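Local atomic coordinates of mercuric reductase (Metallosphaera sedula, PDB entry 4YWO), a protein that probably reduces mercuric ion to elemental mercury with electrons from NADPH, working as a homodimer that carries FAD. Residues E314-R319 and V336-V341; L351-L356 and G402-G407. All coordinates share one frame; numbering follows the deposited sequence.

Contact 1. Residues E314-R319 and V336-V341. With FAD (flavin-adenine dinucleotide), chain B.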
loop_
_atom_site.group_PDB
_atom_site.type_symbol
_atom_site.label_atom_id
_atom_site.label_comp_id
_atom_site.label_asym_id
_atom_site.label_seq_id
_atom_site.Cartn_x
_atom_site.Cartn_y
_atom_site.Cartn_z
ATOM N N GLU A 314 -1.609 13.654 -12.467
ATOM C CA GLU A 314 -2.614 13.093 -13.307
ATOM C C GLU A 314 -3.959 12.970 -12.645
ATOM O O GLU A 314 -5.016 13.291 -13.220
ATOM C CB GLU A 314 -2.117 11.764 -13.872
ATOM C CG GLU A 314 -3.034 11.173 -14.898
ATOM C CD GLU A 314 -4.211 10.359 -14.303
ATOM O OE1 GLU A 314 -4.336 10.071 -13.074
ATOM O OE2 GLU A 314 -5.149 9.991 -15.060
ATOM N N ALA A 315 -4.012 12.466 -11.380
ATOM C CA ALA A 315 -5.278 12.233 -10.777
ATOM C C ALA A 315 -6.008 13.548 -10.477
ATOM O O ALA A 315 -7.248 13.623 -10.522
ATOM C CB ALA A 315 -5.060 11.416 -9.435
ATOM N N LEU A 316 -5.232 14.575 -10.132
ATOM C CA LEU A 316 -5.805 15.930 -9.872
ATOM C C LEU A 316 -6.296 16.550 -11.224
ATOM O O LEU A 316 -7.412 17.102 -11.252
ATOM C CB LEU A 316 -4.765 16.849 -9.272
ATOM C CG LEU A 316 -5.297 18.223 -8.938
ATOM C CD1 LEU A 316 -6.478 18.225 -7.994
ATOM C CD2 LEU A 316 -4.155 19.133 -8.422
ATOM N N ALA A 317 -5.519 16.337 -12.278
ATOM C CA ALA A 317 -5.968 16.897 -13.607
ATOM C C ALA A 317 -7.318 16.261 -14.004
ATOM O O ALA A 317 -8.254 16.979 -14.369
ATOM C CB ALA A 317 -4.900 16.671 -14.660
ATOM N N GLY A 318 -7.462 14.932 -13.815
ATOM C CA GLY A 318 -8.685 14.233 -14.091
ATOM C C GLY A 318 -9.834 14.793 -13.273
ATOM O O GLY A 318 -10.909 15.102 -13.786
ATOM N N ARG A 319 -9.670 14.825 -11.971
ATOM C CA ARG A 319 -10.688 15.351 -11.048
ATOM C C ARG A 319 -11.103 16.767 -11.421
ATOM O O ARG A 319 -12.355 17.018 -11.472
ATOM C CB ARG A 319 -10.236 15.342 -9.631
ATOM C CG ARG A 319 -11.313 15.692 -8.628
ATOM C CD ARG A 319 -12.230 14.483 -8.548
ATOM N NE ARG A 319 -13.517 14.707 -7.921
ATOM C CZ ARG A 319 -14.645 14.095 -8.307
ATOM N NH1 ARG A 319 -14.698 13.359 -9.435
ATOM N NH2 ARG A 319 -15.717 14.309 -7.616
ATOM N N VAL A 336 -12.331 21.179 -5.668
ATOM C CA VAL A 336 -11.509 20.033 -5.353
ATOM C C VAL A 336 -10.479 20.591 -4.416
ATOM O O VAL A 336 -9.581 21.362 -4.835
ATOM C CB VAL A 336 -10.895 19.309 -6.580
ATOM C CG1 VAL A 336 -10.281 20.280 -7.487
ATOM C CG2 VAL A 336 -9.870 18.255 -6.152
ATOM N N ASP A 337 -10.625 20.149 -3.172
ATOM C CA ASP A 337 -9.679 20.495 -2.055
ATOM C C ASP A 337 -8.256 19.981 -2.272
ATOM O O ASP A 337 -8.018 18.768 -2.112
ATOM C CB ASP A 337 -10.280 19.879 -0.802
ATOM C CG ASP A 337 -9.357 19.963 0.463
ATOM O OD1 ASP A 337 -8.481 20.872 0.563
ATOM O OD2 ASP A 337 -9.561 19.084 1.351
ATOM N N GLU A 338 -7.336 20.876 -2.619
ATOM C CA GLU A 338 -5.960 20.494 -2.915
ATOM C C GLU A 338 -5.207 19.971 -1.694
ATOM O O GLU A 338 -4.162 19.335 -1.833
ATOM C CB GLU A 338 -5.202 21.673 -3.530
ATOM C CG GLU A 338 -4.362 21.305 -4.742
ATOM C CD GLU A 338 -4.281 22.428 -5.758
ATOM O OE1 GLU A 338 -5.181 23.293 -5.763
ATOM O OE2 GLU A 338 -3.316 22.445 -6.552
ATOM N N ASN A 339 -5.730 20.238 -0.501
ATOM C CA ASN A 339 -5.022 19.781 0.780
ATOM C C ASN A 339 -5.394 18.372 1.222
ATOM O O ASN A 339 -4.956 17.918 2.255
ATOM C CB ASN A 339 -5.197 20.798 1.887
ATOM C CG ASN A 339 -4.485 22.124 1.565
ATOM O OD1 ASN A 339 -3.444 22.166 0.862
ATOM N ND2 ASN A 339 -5.031 23.204 2.089
ATOM N N ALA A 340 -6.092 17.609 0.344
ATOM C CA ALA A 340 -6.209 16.160 0.513
ATOM C C ALA A 340 -5.729 15.431 -0.764
ATOM O O ALA A 340 -6.091 14.279 -0.978
ATOM C CB ALA A 340 -7.619 15.735 0.837
ATOM N N VAL A 341 -4.950 16.093 -1.597
ATOM C CA VAL A 341 -4.439 15.485 -2.837
ATOM C C VAL A 341 -3.001 14.968 -2.602
ATOM O O VAL A 341 -2.056 15.736 -2.276
ATOM C CB VAL A 341 -4.392 16.527 -3.951
ATOM C CG1 VAL A 341 -3.740 15.949 -5.191
ATOM C CG2 VAL A 341 -5.829 16.913 -4.337
HETATM P PA FAD B . -1.838 17.574 -20.833
HETATM O O1A FAD B . -2.108 16.091 -20.743
HETATM O O2A FAD B . -0.510 18.067 -21.357
HETATM O O5B FAD B . -3.007 18.246 -21.712
HETATM C C5B FAD B . -2.689 19.118 -22.795
HETATM C C4B FAD B . -3.088 18.460 -24.110
HETATM O O4B FAD B . -3.924 19.346 -24.859
HETATM C C3B FAD B . -1.868 18.140 -24.959
HETATM O O3B FAD B . -1.799 16.734 -25.209
HETATM C C2B FAD B . -2.048 18.893 -26.262
HETATM O O2B FAD B . -2.096 17.972 -27.356
HETATM C C1B FAD B . -3.371 19.634 -26.147
HETATM N N9A FAD B . -3.139 21.094 -26.277
HETATM C C8A FAD B . -2.249 21.816 -25.572
HETATM N N7A FAD B . -2.285 23.125 -25.931
HETATM C C5A FAD B . -3.219 23.254 -26.892
HETATM C C6A FAD B . -3.764 24.365 -27.708
HETATM N N6A FAD B . -3.305 25.631 -27.564
HETATM N N1A FAD B . -4.736 24.071 -28.600
HETATM C C2A FAD B . -5.201 22.816 -28.752
HETATM N N3A FAD B . -4.753 21.763 -28.046
HETATM C C4A FAD B . -3.779 21.913 -27.116
HETATM N N1 FAD B . 1.709 12.789 -12.450
HETATM C C2 FAD B . 1.324 11.838 -11.562
HETATM O O2 FAD B . 0.257 12.002 -10.932
HETATM N N3 FAD B . 2.044 10.726 -11.332
HETATM C C4 FAD B . 3.197 10.476 -11.964
HETATM O O4 FAD B . 3.843 9.432 -11.728
HETATM C C4X FAD B . 3.689 11.467 -12.953
HETATM N N5 FAD B . 4.843 11.289 -13.633
HETATM C C5X FAD B . 5.266 12.211 -14.529
HETATM C C6 FAD B . 6.456 12.007 -15.218
HETATM C C7 FAD B . 6.897 12.950 -16.140
HETATM C C7M FAD B . 8.187 12.726 -16.885
HETATM C C8 FAD B . 6.098 14.178 -16.391
HETATM C C8M FAD B . 6.579 15.197 -17.390
HETATM C C9 FAD B . 4.908 14.386 -15.705
HETATM C C9A FAD B . 4.466 13.444 -14.784
HETATM N N10 FAD B . 3.261 13.647 -14.084
HETATM C C10 FAD B . 2.850 12.668 -13.159
HETATM C "C1'" FAD B . 2.453 14.848 -14.311
HETATM C "C2'" FAD B . 1.263 14.499 -15.196
HETATM O "O2'" FAD B . 1.722 13.822 -16.371
HETATM C "C3'" FAD B . 0.497 15.754 -15.601
HETATM O "O3'" FAD B . 0.175 16.514 -14.431
HETATM C "C4'" FAD B . -0.785 15.395 -16.342
HETATM O "O4'" FAD B . -0.459 14.805 -17.604
HETATM C "C5'" FAD B . -1.650 16.630 -16.568
HETATM O "O5'" FAD B . -2.509 16.412 -17.685
HETATM P P FAD B . -3.234 17.651 -18.412
HETATM O O1P FAD B . -4.345 17.105 -19.277
HETATM O O2P FAD B . -3.537 18.700 -17.370
HETATM O O3P FAD B . -2.077 18.218 -19.377
#

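Contact 2. Residues L351-L356 and G402-G407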
loop_
_atom_site.group_PDB
_atom_site.type_symbol
_atom_site.label_atom_id
_atom_site.label_comp_id
_atom_site.label_asym_id
_atom_site.label_seq_id
_atom_site.Cartn_x
_atom_site.Cartn_y
_atom_site.Cartn_z
ATOM N N LEU A 351 8.890 8.460 -1.800
ATOM C CA LEU A 351 8.598 9.613 -0.902
ATOM C C LEU A 351 7.173 9.935 -1.180
ATOM O O LEU A 351 6.765 10.043 -2.378
ATOM C CB LEU A 351 9.462 10.838 -1.188
ATOM C CG LEU A 351 10.993 10.590 -1.047
ATOM C CD1 LEU A 351 11.534 10.230 -2.382
ATOM C CD2 LEU A 351 11.686 11.821 -0.453
ATOM N N ALA A 352 6.361 10.171 -0.150
ATOM C CA ALA A 352 4.947 10.455 -0.395
ATOM C C ALA A 352 4.468 11.551 0.555
ATOM O O ALA A 352 4.966 11.648 1.692
ATOM C CB ALA A 352 4.157 9.235 -0.098
ATOM N N ARG A 353 3.500 12.326 0.140
ATOM C CA ARG A 353 2.950 13.354 0.994
ATOM C C ARG A 353 1.488 13.618 0.639
ATOM O O ARG A 353 1.017 13.365 -0.472
ATOM C CB ARG A 353 3.736 14.638 0.771
ATOM C CG ARG A 353 3.668 15.219 -0.586
ATOM C CD ARG A 353 4.438 16.500 -0.799
ATOM N NE ARG A 353 3.848 17.577 -0.075
ATOM C CZ ARG A 353 4.455 18.771 0.048
ATOM N NH1 ARG A 353 5.636 18.962 -0.553
ATOM N NH2 ARG A 353 3.895 19.709 0.777
ATOM N N VAL A 354 0.738 14.029 1.660
ATOM C CA VAL A 354 -0.634 14.537 1.431
ATOM C C VAL A 354 -0.930 15.562 2.522
ATOM O O VAL A 354 -0.516 15.370 3.667
ATOM C CB VAL A 354 -1.667 13.379 1.405
ATOM C CG1 VAL A 354 -1.670 12.521 2.644
ATOM C CG2 VAL A 354 -3.076 13.860 1.031
ATOM N N GLY A 355 -1.603 16.655 2.183
ATOM C CA GLY A 355 -2.038 17.623 3.207
ATOM C C GLY A 355 -0.833 18.584 3.520
ATOM O O GLY A 355 0.136 18.797 2.771
ATOM N N LEU A 356 -0.976 19.185 4.695
ATOM C CA LEU A 356 -0.085 20.267 5.089
ATOM C C LEU A 356 1.234 19.745 5.663
ATOM O O LEU A 356 1.277 18.724 6.402
ATOM C CB LEU A 356 -0.797 21.041 6.185
ATOM C CG LEU A 356 -2.138 21.659 5.831
ATOM C CD1 LEU A 356 -2.619 22.452 7.054
ATOM C CD2 LEU A 356 -1.976 22.575 4.681
ATOM N N GLY A 402 -1.990 16.334 7.709
ATOM C CA GLY A 402 -0.857 16.116 6.820
ATOM C C GLY A 402 -0.223 14.819 7.220
ATOM O O GLY A 402 -0.098 14.448 8.394
ATOM N N VAL A 403 0.252 14.098 6.195
ATOM C CA VAL A 403 1.065 12.892 6.384
ATOM C C VAL A 403 2.147 12.909 5.327
ATOM O O VAL A 403 1.861 13.154 4.132
ATOM C CB VAL A 403 0.224 11.588 6.298
ATOM C CG1 VAL A 403 1.094 10.360 6.296
ATOM C CG2 VAL A 403 -0.897 11.532 7.305
ATOM N N HIS A 404 3.397 12.634 5.732
ATOM C CA HIS A 404 4.551 12.665 4.894
ATOM C C HIS A 404 5.323 11.441 5.227
ATOM O O HIS A 404 5.558 11.129 6.366
ATOM C CB HIS A 404 5.379 13.937 5.176
ATOM C CG HIS A 404 4.539 15.170 5.121
ATOM N ND1 HIS A 404 4.450 15.965 4.009
ATOM C CD2 HIS A 404 3.657 15.682 6.010
ATOM C CE1 HIS A 404 3.543 16.889 4.203
ATOM N NE2 HIS A 404 2.986 16.681 5.390
ATOM N N ALA A 405 5.855 10.723 4.203
ATOM C CA ALA A 405 6.515 9.465 4.525
ATOM C C ALA A 405 7.578 9.133 3.456
ATOM O O ALA A 405 7.479 9.576 2.281
ATOM C CB ALA A 405 5.516 8.339 4.591
ATOM N N VAL A 406 8.599 8.401 3.881
ATOM C CA VAL A 406 9.625 7.840 2.995
ATOM C C VAL A 406 9.728 6.381 3.451
ATOM O O VAL A 406 9.951 6.076 4.621
ATOM C CB VAL A 406 10.980 8.621 3.135
ATOM C CG1 VAL A 406 12.028 7.848 2.354
ATOM C CG2 VAL A 406 10.811 10.041 2.710
ATOM N N GLY A 407 9.661 5.457 2.481
ATOM C CA GLY A 407 9.818 4.050 2.791
ATOM C C GLY A 407 9.339 3.185 1.626
ATOM O O GLY A 407 8.869 3.686 0.580
#

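Contact 1. Residues E314-R319 and V336-V341
Leu-316 has CG anti to its backbone N (chi1 -178°), and chi2 of 57° spreads its two methyls over the segment 336-341. CD1 rests against two valines, 3.9 Å from Val-336 CG2 and 3.9 Å from Val-341 CG2; the leucine side chain crosses Val-336 obliquely and Val-341 at about a right angle. The other methyl, CD2, meets the carboxylate of Glu-338 at OE2, a plain van der Waals touch; OE1 is hydrogen-bonded to a glycerol, probably from the crystallisation liquor. One helical turn on, Arg-319 also sets CG anti to N, and this methylene slides past Val-336, Arg-319 CG 3.8 Å from Val-336 CG2. A bend at chi2 carries the guanidinium away to a salt bridge with Asp-432 of the second subunit. Within the loop Asp-337 forms an Asx turn, its OD1 accepting from Asn-339 N at 3.0 Å from above the carboxylate plane. At the start of the helix the backbone turns to the cofactor: Glu-314 N donates to FAD O2 over 2.9 Å, and Ala-317 CB lies against the phosphate oxygen O2P. A helix whose N-terminal amide holds the flavin carbonyl O2 belongs to the FAD site of the pyridine nucleotide-disulfide oxidoreductases.

Contact 2. Residues L351-L356 and G402-G407
Strands 351-355 and 402-407 run antiparallel, their axes 4.7 Å apart at the closest and their directions 175° from each other. Four backbone bonds stitch the hydrogen-bonded pairs Ala-352/Ala-405 and Val-354/Val-403. The shortest is Ala-352 N to Ala-405 O at 2.7 Å, while the bonds of the valine pair run nearly along the C=O axes. Packing is tightest where the strand ends: Gly-355 faces Gly-402 with CA atoms 4.1 Å apart, and a CB on either would clash with the opposite segment. Gly-402 CA can therefore reach Leu-356 O at 3.4 Å in a CA-H...O contact. The same oxygen takes the stronger bond from His-404 NE2, at 2.8 Å; it lies near the imidazole plane, although the nitrogen stands above the carbonyl plane rather than on a lone pair. With CG anti to the carbonyl carbon (chi1 -51°), His-404 leans back over its neighbour strand, and ND1 comes 3.6 Å from Arg-353 CB.

The contact thins at the partly exposed Arg-353, which meets the His-404 ring mainly through CB. Its CG takes the crowded position between N and the carbonyl carbon (chi1 63°), and the chain reaches off the sheet, NH1 to Asp-212 O and the guanidinium to a cation-pi contact with Trp-213. With Arg-353 NE 4.4 Å from His-404 ND1, the arginine would probably disfavour a second proton on the histidine. Further along this face Leu-351 and Val-406 lie side by side, CD2 to CG2 3.7 Å. The opposite face carries Ala-352, Val-354, Val-403 and Ala-405, and helix 414-422 packs on it through Ile-414, Ala-417 and Ile-421. Both strands are inner members of the antiparallel sheet of the dimerisation domain, with strand 343-345 beside 351-355 and strand 390-396 beside 402-407.

Contact 1 is partly buried and touches both the FAD and the second subunit; contact 2 is a buried piece of sheet which no other chain touches. Their chemistry follows: apolar side-chain packing between a helix and a loop in the first, regular backbone bonding with one histidine-to-carbonyl bond in the second. They follow one another in the chain, the loop 336-341 running on toward strand 343-345, which flanks strand 350-355. With centres about 15 Å apart they still meet, Val-354 CG2 packing 3.6 Å from Ala-340 C, and Leu-356 touching Asn-339. The flavin-binding helix is thus joined, by way of this loop, to the sheet of the dimerisation domain.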